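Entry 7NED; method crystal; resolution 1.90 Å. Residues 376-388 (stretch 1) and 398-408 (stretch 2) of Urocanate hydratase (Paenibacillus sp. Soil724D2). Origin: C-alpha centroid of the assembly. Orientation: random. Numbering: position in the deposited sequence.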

# COMPACT_ATOMS: atom_id res chain seq x y z
N ASP A 376 -25.28 -10.11 27.86
CA ASP A 376 -24.24 -10.91 28.50
C ASP A 376 -22.86 -10.27 28.38
O ASP A 376 -21.91 -10.73 29.03
CB ASP A 376 -24.24 -12.30 27.88
CG ASP A 376 -24.04 -12.26 26.37
OD1 ASP A 376 -22.93 -12.61 25.90
OD2 ASP A 376 -24.96 -11.79 25.66
N ASN A 377 -22.74 -9.20 27.59
CA ASN A 377 -21.48 -8.50 27.36
C ASN A 377 -21.52 -7.28 28.26
O ASN A 377 -22.03 -6.23 27.88
CB ASN A 377 -21.33 -8.11 25.90
CG ASN A 377 -20.05 -7.37 25.63
OD1 ASN A 377 -19.45 -6.79 26.53
ND2 ASN A 377 -19.61 -7.40 24.38
N GLU A 378 -21.04 -7.44 29.50
CA GLU A 378 -21.21 -6.36 30.45
C GLU A 378 -20.34 -5.16 30.08
O GLU A 378 -20.67 -4.02 30.46
CB GLU A 378 -20.92 -6.86 31.86
CG GLU A 378 -22.12 -7.56 32.48
CD GLU A 378 -21.81 -8.29 33.79
OE1 GLU A 378 -21.05 -7.74 34.62
OE2 GLU A 378 -22.33 -9.41 34.00
N VAL A 379 -19.26 -5.37 29.33
CA VAL A 379 -18.40 -4.26 28.94
C VAL A 379 -19.14 -3.32 28.01
O VAL A 379 -19.25 -2.12 28.28
CB VAL A 379 -17.11 -4.79 28.31
CG1 VAL A 379 -16.21 -3.63 27.92
CG2 VAL A 379 -16.40 -5.67 29.31
N ILE A 380 -19.64 -3.83 26.88
CA ILE A 380 -20.38 -2.96 25.97
C ILE A 380 -21.62 -2.41 26.64
O ILE A 380 -22.01 -1.26 26.38
CB ILE A 380 -20.72 -3.66 24.63
CG1 ILE A 380 -21.18 -2.59 23.62
CG2 ILE A 380 -21.85 -4.70 24.75
CD1 ILE A 380 -20.09 -1.56 23.23
N ALA A 381 -22.27 -3.20 27.50
CA ALA A 381 -23.48 -2.72 28.19
C ALA A 381 -23.16 -1.52 29.08
O ALA A 381 -23.87 -0.51 29.05
CB ALA A 381 -24.12 -3.84 29.00
N ASN A 382 -22.10 -1.63 29.87
CA ASN A 382 -21.61 -0.49 30.64
C ASN A 382 -21.31 0.70 29.74
O ASN A 382 -21.72 1.82 30.03
CB ASN A 382 -20.36 -0.90 31.43
CG ASN A 382 -19.67 0.29 32.11
OD1 ASN A 382 -18.52 0.67 31.75
ND2 ASN A 382 -20.35 0.92 33.07
N TRP A 383 -20.57 0.47 28.64
CA TRP A 383 -20.15 1.59 27.81
C TRP A 383 -21.36 2.32 27.22
O TRP A 383 -21.43 3.55 27.24
CB TRP A 383 -19.20 1.11 26.68
CG TRP A 383 -19.02 2.25 25.80
CD1 TRP A 383 -19.53 2.40 24.53
CD2 TRP A 383 -18.36 3.47 26.12
NE1 TRP A 383 -19.21 3.65 24.04
CE2 TRP A 383 -18.49 4.33 25.00
CE3 TRP A 383 -17.68 3.93 27.25
CZ2 TRP A 383 -17.96 5.60 24.98
CZ3 TRP A 383 -17.14 5.19 27.23
CH2 TRP A 383 -17.29 6.02 26.11
N ILE A 384 -22.32 1.57 26.68
CA ILE A 384 -23.47 2.20 26.02
C ILE A 384 -24.28 3.01 27.03
O ILE A 384 -24.69 4.15 26.75
CB ILE A 384 -24.31 1.12 25.30
CG1 ILE A 384 -23.50 0.59 24.08
CG2 ILE A 384 -25.68 1.65 24.87
CD1 ILE A 384 -23.14 1.69 23.01
N ARG A 385 -24.48 2.47 28.23
CA ARG A 385 -25.18 3.25 29.25
C ARG A 385 -24.47 4.57 29.51
O ARG A 385 -25.09 5.64 29.53
CB ARG A 385 -25.30 2.46 30.55
CG ARG A 385 -26.30 1.32 30.42
CD ARG A 385 -26.66 0.65 31.76
NE ARG A 385 -27.69 -0.32 31.43
CZ ARG A 385 -27.44 -1.62 31.25
NH1 ARG A 385 -26.21 -2.07 31.43
NH2 ARG A 385 -28.42 -2.45 30.92
N LEU A 386 -23.15 4.51 29.66
CA LEU A 386 -22.37 5.70 29.94
C LEU A 386 -22.44 6.68 28.77
O LEU A 386 -22.63 7.89 28.97
CB LEU A 386 -20.93 5.32 30.25
CG LEU A 386 -20.64 4.63 31.59
CD1 LEU A 386 -19.16 4.29 31.61
CD2 LEU A 386 -21.05 5.45 32.80
N ALA A 387 -22.26 6.17 27.54
CA ALA A 387 -22.21 7.06 26.39
C ALA A 387 -23.56 7.72 26.15
O ALA A 387 -23.64 8.92 25.88
CB ALA A 387 -21.76 6.29 25.14
N ARG A 388 -24.65 6.95 26.25
CA ARG A 388 -25.96 7.54 26.06
C ARG A 388 -26.21 8.66 27.06
O ARG A 388 -26.86 9.66 26.73
CB ARG A 388 -27.04 6.47 26.16
CG ARG A 388 -28.46 7.01 25.96
CD ARG A 388 -29.45 5.86 25.98
NE ARG A 388 -29.36 5.13 27.26
CZ ARG A 388 -29.92 3.95 27.48
NH1 ARG A 388 -30.58 3.33 26.48
NH2 ARG A 388 -29.79 3.36 28.67
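Stretch 2 398-408: ARIGWFGHGDR

Stretch 2 runs across one side of the helix formed by residues 378-388. It begins as an extended strand at 398-400, continues in a largely extended conformation through G401, W402 and F403, and turns at G404-G406 into a second helix that starts at D407. The strand runs roughly antiparallel to the helix of stretch 1, with an angle of 143° between their N-to-C directions and a closest axial approach of 9.6 Å. R399 therefore lies beside the C-terminal part of stretch 1, around A387, whereas G401 lies beside I380, their CA atoms 6.9 Å apart. The contact buries 417 Å² in all, counting both sides.

R399 contributes the largest share. Its CA-to-CB bond points sideways, but after a t chi1 the chain bends through chi2 and chi3, both p, and this brings its end nearer to the helix. The guanidinium then presents one face to A387 CB and R388 N; A387 CB is 3.7 Å from R399 NH1, and R388 CA is 3.5 Å from R399 NH2. The methyl group of A387 packs against the face of the flat group, and the guanidinium nitrogens find hydrogen-bond partners elsewhere in the structure. I384, with both chi angles m, brings its CD1 to 3.8 Å from R399 CD, against the aliphatic part of the arginine. A water also joins the two stretches here, donating to R388 O at 2.8 Å and accepting a weak bond from R399 NH2 at 3.4 Å.

One turn back along the helix, W383 points toward stretch 2. Its rotamer (chi1 t, chi2 -108°) places W383 NE1 2.8 Å from I400 O, in the direct hydrogen bond between the stretches. The carbonyl meets the indole at its edge, near the ring plane, as suits an N-H donor lying in that plane. The same ring packs against the I400 side chain, with W383 CZ2 3.7 Å from I400 CG2.

I380 fills the next position. With chi1 t and chi2 p, I380 CD1 comes 3.9 Å from G401 CA and 3.7 Å from W402 O. With no side chain at G401, I380 CD1 packs directly against the backbone; an ideal CB at G401 would lie 3.6 Å from I380 CD1, a snug contact and not a clash. F403 starts out sideways, but its m chi1 brings the ring nearer to the helix, so that I380 CD1 lies over one ring face and I380 CG1 is 3.5 Å from F403 CZ.

At the start of the helix, N377 divides its amide between two tasks. In its t rotamer, N377 OD1 caps the helix by accepting from I380 N at 3.0 Å, and ND2 is directed to stretch 2 through water. One water accepts from N377 ND2 at 3.1 Å and donates to D407 OD2 at 2.7 Å, bridging side chains whose ND2 and OD2 atoms are 4.3 Å apart. A second accepts from N377 ND2, also at 3.1 Å, and donates to W402 O at 2.8 Å.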

# COMPACT_ATOMS: atom_id res chain seq x y z
N ALA A 398 -24.09 10.12 16.50
CA ALA A 398 -23.23 8.97 16.22
C ALA A 398 -22.93 8.26 17.53
O ALA A 398 -23.10 8.82 18.62
CB ALA A 398 -21.93 9.41 15.53
N ARG A 399 -22.40 7.04 17.41
CA ARG A 399 -22.05 6.25 18.58
C ARG A 399 -20.77 5.48 18.32
O ARG A 399 -20.58 4.96 17.21
CB ARG A 399 -23.19 5.28 18.96
CG ARG A 399 -22.91 4.38 20.18
CD ARG A 399 -22.80 5.18 21.51
NE ARG A 399 -24.07 5.75 21.94
CZ ARG A 399 -24.28 7.02 22.25
NH1 ARG A 399 -23.30 7.94 22.18
NH2 ARG A 399 -25.50 7.40 22.59
N ILE A 400 -19.89 5.45 19.34
CA ILE A 400 -18.72 4.58 19.36
C ILE A 400 -19.06 3.36 20.19
O ILE A 400 -19.72 3.46 21.25
CB ILE A 400 -17.48 5.30 19.92
CG1 ILE A 400 -16.23 4.40 19.82
CG2 ILE A 400 -17.70 5.71 21.34
CD1 ILE A 400 -15.76 4.21 18.29
N GLY A 401 -18.64 2.18 19.73
CA GLY A 401 -18.92 1.00 20.53
C GLY A 401 -18.00 -0.13 20.12
O GLY A 401 -18.12 -0.65 19.01
N TRP A 402 -17.06 -0.49 20.98
CA TRP A 402 -16.05 -1.47 20.61
C TRP A 402 -16.67 -2.85 20.61
O TRP A 402 -17.20 -3.32 21.62
CB TRP A 402 -14.86 -1.43 21.58
CG TRP A 402 -13.96 -0.28 21.32
CD1 TRP A 402 -14.32 1.02 21.14
CD2 TRP A 402 -12.53 -0.33 21.23
NE1 TRP A 402 -13.20 1.79 20.93
CE2 TRP A 402 -12.09 0.98 20.97
CE3 TRP A 402 -11.58 -1.35 21.34
CZ2 TRP A 402 -10.71 1.31 20.80
CZ3 TRP A 402 -10.22 -1.04 21.15
CH2 TRP A 402 -9.81 0.29 20.89
N PHE A 403 -16.59 -3.51 19.45
CA PHE A 403 -17.15 -4.82 19.24
C PHE A 403 -16.09 -5.67 18.53
O PHE A 403 -15.26 -5.14 17.77
CB PHE A 403 -18.42 -4.74 18.37
CG PHE A 403 -19.67 -4.39 19.15
CD1 PHE A 403 -20.24 -5.31 20.01
CD2 PHE A 403 -20.31 -3.17 18.96
CE1 PHE A 403 -21.42 -5.03 20.71
CE2 PHE A 403 -21.50 -2.89 19.66
CZ PHE A 403 -22.04 -3.84 20.52
N GLY A 404 -16.16 -6.98 18.72
CA GLY A 404 -15.26 -7.89 18.05
C GLY A 404 -15.90 -8.71 16.94
O GLY A 404 -16.96 -8.37 16.39
N HIS A 405 -15.25 -9.83 16.62
CA HIS A 405 -15.63 -10.61 15.45
C HIS A 405 -17.01 -11.23 15.65
O HIS A 405 -17.27 -11.89 16.66
CB HIS A 405 -14.59 -11.71 15.20
CG HIS A 405 -14.89 -12.54 14.00
ND1 HIS A 405 -14.69 -12.10 12.71
CD2 HIS A 405 -15.43 -13.78 13.89
CE1 HIS A 405 -15.07 -13.03 11.86
NE2 HIS A 405 -15.52 -14.06 12.54
N GLY A 406 -17.87 -11.06 14.66
CA GLY A 406 -19.21 -11.60 14.69
C GLY A 406 -20.17 -10.63 15.34
O GLY A 406 -21.28 -10.46 14.85
N ASP A 407 -19.75 -9.98 16.42
CA ASP A 407 -20.61 -8.97 17.06
C ASP A 407 -20.82 -7.76 16.14
O ASP A 407 -21.95 -7.26 16.03
CB ASP A 407 -20.00 -8.53 18.39
CG ASP A 407 -20.20 -9.55 19.48
OD1 ASP A 407 -20.95 -10.52 19.26
OD2 ASP A 407 -19.59 -9.39 20.55
N ARG A 408 -19.76 -7.29 15.46
CA ARG A 408 -19.97 -6.19 14.52
C ARG A 408 -21.03 -6.57 13.52
O ARG A 408 -21.94 -5.78 13.21
CB ARG A 408 -18.66 -5.80 13.80
CG ARG A 408 -17.66 -5.18 14.70
CD ARG A 408 -16.47 -4.59 13.97
NE ARG A 408 -15.31 -4.59 14.86
CZ ARG A 408 -14.12 -4.13 14.50
NH1 ARG A 408 -13.97 -3.63 13.27
NH2 ARG A 408 -13.08 -4.21 15.33
O HOH W 1 -20.69 -9.87 22.95
O HOH W 2 -17.35 -5.81 22.90
O HOH W 3 -27.23 9.96 23.93